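Local coordinates for protein enolase-phosphatase E1 (PDB 2G80) that probably carries out the magnesium-dependent enolisation and dephosphorylation of a diketo methylthiopentyl phosphate to an acireductone in the methionine salvage pathway, at residues 39-44 with 248-253; 132-137 with 173-178. One frame throughout, in Å; residues are numbered along the deposited sequence. Where two conformers were deposited one is given.

Contact 1 of 2, residues 39-44 with 248-253. With MG (magnesium ion), chain E.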
loop_
_atom_site.group_PDB
_atom_site.type_symbol
_atom_site.label_atom_id
_atom_site.label_comp_id
_atom_site.label_asym_id
_atom_site.label_seq_id
_atom_site.Cartn_x
_atom_site.Cartn_y
_atom_site.Cartn_z
ATOM N N GLU A 39 -1.691 4.628 -1.878
ATOM C CA GLU A 39 -2.938 4.677 -2.660
ATOM C C GLU A 39 -3.382 6.092 -2.914
ATOM O O GLU A 39 -3.545 6.837 -1.985
ATOM C CB GLU A 39 -4.049 3.847 -1.979
ATOM C CG GLU A 39 -3.648 2.368 -1.625
ATOM C CD GLU A 39 -3.024 2.132 -0.197
ATOM O OE1 GLU A 39 -2.384 3.046 0.418
ATOM O OE2 GLU A 39 -3.184 0.988 0.303
ATOM N N GLY A 40 -3.570 6.474 -4.173
ATOM C CA GLY A 40 -3.905 7.875 -4.532
ATOM C C GLY A 40 -2.702 8.818 -4.524
ATOM O O GLY A 40 -2.832 10.012 -4.819
ATOM N N THR A 41 -1.509 8.286 -4.217
ATOM C CA THR A 41 -0.281 9.073 -4.135
ATOM C C THR A 41 0.762 8.560 -5.152
ATOM O O THR A 41 1.174 9.309 -5.998
ATOM C CB THR A 41 0.223 9.066 -2.685
ATOM O OG1 THR A 41 -0.805 9.612 -1.856
ATOM C CG2 THR A 41 1.476 9.912 -2.534
ATOM N N VAL A 42 1.212 7.319 -5.022
ATOM C CA VAL A 42 2.140 6.699 -5.991
ATOM C C VAL A 42 1.441 5.651 -6.903
ATOM O O VAL A 42 1.974 5.327 -7.971
ATOM C CB VAL A 42 3.456 6.113 -5.309
ATOM C CG1 VAL A 42 4.132 7.161 -4.416
ATOM C CG2 VAL A 42 3.217 4.871 -4.559
ATOM N N CYS A 43 0.266 5.158 -6.476
ATOM C CA CYS A 43 -0.511 4.150 -7.216
ATOM C C CYS A 43 -1.966 4.643 -7.365
ATOM O O CYS A 43 -2.493 5.297 -6.431
ATOM C CB CYS A 43 -0.474 2.822 -6.439
ATOM S SG CYS A 43 -1.195 1.361 -7.253
ATOM N N PRO A 44 -2.607 4.369 -8.537
ATOM C CA PRO A 44 -4.019 4.697 -8.686
ATOM C C PRO A 44 -4.858 4.042 -7.599
ATOM O O PRO A 44 -4.680 2.867 -7.272
ATOM C CB PRO A 44 -4.402 4.062 -10.027
ATOM C CG PRO A 44 -3.163 3.976 -10.765
ATOM C CD PRO A 44 -2.062 3.878 -9.809
ATOM N N LYS A 248 0.388 17.487 -8.540
ATOM C CA LYS A 248 -0.259 16.638 -9.543
ATOM C C LYS A 248 0.696 15.520 -9.976
ATOM O O LYS A 248 0.270 14.495 -10.505
ATOM C CB LYS A 248 -0.677 17.441 -10.767
ATOM C CG LYS A 248 -1.655 18.595 -10.496
ATOM C CD LYS A 248 -3.060 18.145 -10.123
ATOM N N ASN A 249 1.990 15.748 -9.788
ATOM C CA ASN A 249 3.039 14.771 -10.069
ATOM C C ASN A 249 4.296 15.154 -9.297
ATOM O O ASN A 249 4.361 16.265 -8.751
ATOM C CB ASN A 249 3.322 14.708 -11.549
ATOM C CG ASN A 249 3.675 16.051 -12.124
ATOM O OD1 ASN A 249 4.722 16.622 -11.808
ATOM N ND2 ASN A 249 2.808 16.560 -12.997
ATOM N N PHE A 250 5.292 14.263 -9.284
ATOM C CA PHE A 250 6.524 14.510 -8.525
ATOM C C PHE A 250 7.750 14.989 -9.315
ATOM O O PHE A 250 8.829 15.075 -8.738
ATOM C CB PHE A 250 6.863 13.295 -7.628
ATOM C CG PHE A 250 5.698 12.779 -6.786
ATOM C CD1 PHE A 250 4.615 13.614 -6.373
ATOM C CD2 PHE A 250 5.735 11.481 -6.319
ATOM C CE1 PHE A 250 3.573 13.112 -5.586
ATOM C CE2 PHE A 250 4.738 10.983 -5.507
ATOM C CZ PHE A 250 3.643 11.789 -5.139
ATOM N N GLU A 251 7.572 15.362 -10.581
ATOM C CA GLU A 251 8.668 15.874 -11.434
ATOM C C GLU A 251 9.436 17.050 -10.849
ATOM O O GLU A 251 10.651 17.068 -10.938
ATOM C CB GLU A 251 8.171 16.269 -12.832
ATOM C CG GLU A 251 7.821 15.085 -13.701
ATOM C CD GLU A 251 7.180 15.477 -15.052
ATOM O OE1 GLU A 251 7.456 16.587 -15.584
ATOM O OE2 GLU A 251 6.392 14.647 -15.573
ATOM N N THR A 252 8.737 17.985 -10.211
ATOM C CA THR A 252 9.380 19.203 -9.660
ATOM C C THR A 252 10.049 19.025 -8.291
ATOM O O THR A 252 10.787 19.912 -7.882
ATOM C CB THR A 252 8.390 20.418 -9.549
ATOM O OG1 THR A 252 7.480 20.240 -8.447
ATOM C CG2 THR A 252 7.611 20.614 -10.838
ATOM N N LEU A 253 9.804 17.903 -7.602
ATOM C CA LEU A 253 10.357 17.672 -6.252
ATOM C C LEU A 253 11.809 17.190 -6.208
ATOM O O LEU A 253 12.307 16.514 -7.099
ATOM C CB LEU A 253 9.458 16.708 -5.455
ATOM C CG LEU A 253 8.114 17.308 -5.047
ATOM C CD1 LEU A 253 7.192 16.231 -4.510
ATOM C CD2 LEU A 253 8.288 18.455 -4.038
ATOM O OXT LEU A 253 12.524 17.487 -5.234
HETATM MG MG MG E . -3.955 7.523 0.008
HETATM O O HOH W 1 -3.690 5.750 0.869
HETATM O O HOH W 2 -4.062 8.250 1.949
HETATM O O HOH W 3 -5.889 7.313 -0.272
#

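Contact 2 of 2, residues 132-137 with 173-178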
loop_
_atom_site.group_PDB
_atom_site.type_symbol
_atom_site.label_atom_id
_atom_site.label_comp_id
_atom_site.label_asym_id
_atom_site.label_seq_id
_atom_site.Cartn_x
_atom_site.Cartn_y
_atom_site.Cartn_z
ATOM N N ASP A 132 10.355 7.371 -11.041
ATOM C CA ASP A 132 11.549 8.216 -11.220
ATOM C C ASP A 132 11.960 8.908 -9.922
ATOM O O ASP A 132 13.146 9.017 -9.639
ATOM C CB ASP A 132 11.305 9.305 -12.274
ATOM C CG ASP A 132 11.110 8.765 -13.681
ATOM O OD1 ASP A 132 11.423 7.580 -13.988
ATOM O OD2 ASP A 132 10.630 9.576 -14.504
ATOM N N PHE A 133 10.962 9.404 -9.181
ATOM C CA PHE A 133 11.138 10.059 -7.885
ATOM C C PHE A 133 11.816 9.122 -6.876
ATOM O O PHE A 133 12.795 9.494 -6.256
ATOM C CB PHE A 133 9.770 10.514 -7.375
ATOM C CG PHE A 133 9.793 11.167 -6.021
ATOM C CD1 PHE A 133 9.634 10.393 -4.861
ATOM C CD2 PHE A 133 9.939 12.556 -5.900
ATOM C CE1 PHE A 133 9.619 10.992 -3.606
ATOM C CE2 PHE A 133 9.939 13.160 -4.648
ATOM C CZ PHE A 133 9.760 12.387 -3.503
ATOM N N ILE A 134 11.257 7.925 -6.727
ATOM C CA ILE A 134 11.777 6.870 -5.838
ATOM C C ILE A 134 13.203 6.458 -6.220
ATOM O O ILE A 134 14.015 6.229 -5.346
ATOM C CB ILE A 134 10.814 5.642 -5.819
ATOM C CG1 ILE A 134 9.521 6.008 -5.056
ATOM C CG2 ILE A 134 11.431 4.408 -5.140
ATOM C CD1 ILE A 134 8.370 4.984 -5.239
ATOM N N LYS A 135 13.480 6.331 -7.522
ATOM C CA LYS A 135 14.823 5.995 -8.001
ATOM C C LYS A 135 15.862 7.091 -7.799
ATOM O O LYS A 135 17.036 6.761 -7.754
ATOM C CB LYS A 135 14.822 5.595 -9.481
ATOM C CG LYS A 135 14.196 4.243 -9.781
ATOM C CD LYS A 135 14.460 3.850 -11.248
ATOM C CE LYS A 135 14.020 2.422 -11.497
ATOM N NZ LYS A 135 14.397 1.916 -12.849
ATOM N N ARG A 136 15.456 8.368 -7.736
ATOM C CA ARG A 136 16.418 9.480 -7.617
ATOM C C ARG A 136 16.649 10.069 -6.234
ATOM O O ARG A 136 17.747 10.561 -5.972
ATOM C CB ARG A 136 16.101 10.614 -8.597
ATOM C CG ARG A 136 14.978 11.537 -8.283
ATOM C CD ARG A 136 15.009 12.698 -9.237
ATOM N NE ARG A 136 13.839 13.536 -8.989
ATOM C CZ ARG A 136 12.632 13.330 -9.490
ATOM N NH1 ARG A 136 12.390 12.323 -10.324
ATOM N NH2 ARG A 136 11.647 14.149 -9.158
ATOM N N LYS A 137 15.636 10.021 -5.358
ATOM C CA LYS A 137 15.759 10.588 -4.030
ATOM C C LYS A 137 16.581 9.651 -3.137
ATOM O O LYS A 137 16.438 8.444 -3.206
ATOM C CB LYS A 137 14.389 10.899 -3.427
ATOM C CG LYS A 137 13.596 11.977 -4.168
ATOM C CD LYS A 137 14.340 13.295 -4.265
ATOM C CE LYS A 137 13.500 14.358 -4.869
ATOM N NZ LYS A 137 14.303 15.600 -4.889
ATOM N N SER A 173 14.941 -2.183 -4.062
ATOM C CA SER A 173 16.303 -1.671 -3.861
ATOM C C SER A 173 16.362 -0.122 -3.748
ATOM O O SER A 173 17.370 0.383 -3.345
ATOM C CB SER A 173 17.283 -2.181 -4.924
ATOM O OG SER A 173 17.050 -1.540 -6.167
ATOM N N TYR A 174 15.287 0.608 -4.072
ATOM C CA TYR A 174 15.246 2.078 -3.944
ATOM C C TYR A 174 14.493 2.596 -2.722
ATOM O O TYR A 174 14.545 3.774 -2.456
ATOM C CB TYR A 174 14.675 2.706 -5.199
ATOM C CG TYR A 174 15.418 2.277 -6.442
ATOM C CD1 TYR A 174 16.591 2.922 -6.859
ATOM C CD2 TYR A 174 14.955 1.202 -7.193
ATOM C CE1 TYR A 174 17.283 2.486 -8.024
ATOM C CE2 TYR A 174 15.616 0.755 -8.336
ATOM C CZ TYR A 174 16.772 1.397 -8.752
ATOM O OH TYR A 174 17.375 0.926 -9.891
ATOM N N ILE A 175 13.836 1.712 -1.972
ATOM C CA ILE A 175 13.035 2.059 -0.809
ATOM C C ILE A 175 13.854 1.768 0.445
ATOM O O ILE A 175 14.336 0.663 0.627
ATOM C CB ILE A 175 11.674 1.315 -0.855
ATOM C CG1 ILE A 175 10.875 1.844 -2.067
ATOM C CG2 ILE A 175 10.868 1.563 0.425
ATOM C CD1 ILE A 175 9.701 1.004 -2.475
ATOM N N ASP A 176 14.008 2.769 1.308
ATOM C CA ASP A 176 14.794 2.623 2.538
ATOM C C ASP A 176 14.038 2.047 3.731
ATOM O O ASP A 176 14.653 1.620 4.722
ATOM C CB ASP A 176 15.460 3.949 2.849
ATOM C CG ASP A 176 16.346 4.387 1.713
ATOM O OD1 ASP A 176 17.399 3.747 1.514
ATOM O OD2 ASP A 176 15.939 5.283 0.957
ATOM N N GLY A 177 12.714 2.019 3.646
ATOM C CA GLY A 177 11.921 1.489 4.737
ATOM C C GLY A 177 10.437 1.563 4.474
ATOM O O GLY A 177 9.994 2.248 3.576
ATOM N N TYR A 178 9.697 0.846 5.298
ATOM C CA TYR A 178 8.263 0.671 5.170
ATOM C C TYR A 178 7.661 0.786 6.542
ATOM O O TYR A 178 8.215 0.232 7.479
ATOM C CB TYR A 178 7.939 -0.740 4.647
ATOM C CG TYR A 178 8.672 -1.102 3.387
ATOM C CD1 TYR A 178 9.936 -1.708 3.444
ATOM C CD2 TYR A 178 8.116 -0.853 2.137
ATOM C CE1 TYR A 178 10.639 -2.032 2.256
ATOM C CE2 TYR A 178 8.809 -1.174 0.943
ATOM C CZ TYR A 178 10.072 -1.752 1.028
ATOM O OH TYR A 178 10.756 -2.070 -0.116
#

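Contact 1 of 2, residues 39-44 with 248-253
The carbonyl oxygen of Thr-41 accepts a hydrogen bond from NE of Arg-232 and at the same time lies 3.6 Å from CZ of Phe-250, approaching that ring obliquely. The same ring makes a cation-pi contact with Arg-232, which therefore serves both sides of the contact. With OG1 of Thr-41 beside the backbone N (chi1 -59°), its methyl CG2 stands anti to that nitrogen and meets the ring at its edge, in plane, 3.9 Å from CZ. Next to it Val-42 CG1 also reaches the edge, at 4.0 Å from Phe-250 CE2, so that two methyls and a carbonyl gather at the CZ/CE2 corner of the ring. Thr-41 OG1, by contrast, is hydrogen-bonded to Asp-37. The loop is drawn tight by a backbone bond from Gly-40 N to Cys-43 O of 2.8 Å. At its start, Glu-39 O binds magnesium at 2.1 Å, alongside Asp-37, Asp-212 and three waters. One of these, water 1, can donate to Glu-39 OE1, an oxygen also hydrogen-bonded to Ser-144, which probably places the carboxylate in the metal's second shell. The Phe-250 ring thus packs behind the magnesium-binding loop after the first strand, the motif I (DxEGT) loop of the HAD superfamily.

Contact 2 of 2, residues 132-137 with 173-178
The last turn of helix 128-136 lies beside the loop leading into strand 177-179, its backbone closest where the CA atoms of Lys-135 and Tyr-174 are 5.7 Å apart, and no hydrogen bond spans the gap. The joining is done by carbon. Lys-135 lays its aliphatic chain over one face of the Tyr-174 ring: CG sits 3.8 Å from the ring centroid and 3° off the normal, a nearly axial CH-pi contact. Because the lysine chain is extended beyond CG (chi2 -171°), it continues across the ring, bringing CE to 3.9 Å from Tyr-174 CE2 and near the hydroxyl. Ser-173 OG lies over the opposite face, offset toward the rim. Deeper in, Ile-134 CG2 packs 3.7 Å from Tyr-174 CB and 4.0 Å from Ile-175 CG1, placing one methyl against both residues. With an alanine here in place of the tyrosine, the methylenes of Lys-135 would probably lose the face they lie on and the chain would be freer to swing. On the inner side Ile-134 rests on Leu-36 of strand 33-36, and Ile-175 touches Ile-142 and Phe-155. Asp-176 ties the loop to Val-140 through backbone and carboxylate bonds. Plain packing thus joins a helix to the entrance of an outermost strand in the parallel sheet of the Rossmann-like HAD core.

Overall arrangement
Contact 1 is fully buried and joins the metal-binding loop to the C-terminal tail, whereas contact 2 runs from buried isoleucines to an exposed lysine and a partly exposed tyrosine. Their centres are about 13 Å apart and helix 128-136 links them: it supplies one side of contact 2 and packs, through Ala-130 and Phe-133, against Val-42 and Phe-250 of contact 1. The tail of contact 1 follows outermost strand 246-247; contact 2 leads into the other, 177-179. At the chain terminus the Leu-253 carboxylate forms a salt bridge with Lys-137 and probably a hydrogen bond with Arg-136. Neither contact has a hydrogen bond between its own segments. An aromatic ring is approached at its edge in contact 1 and over its face in contact 2.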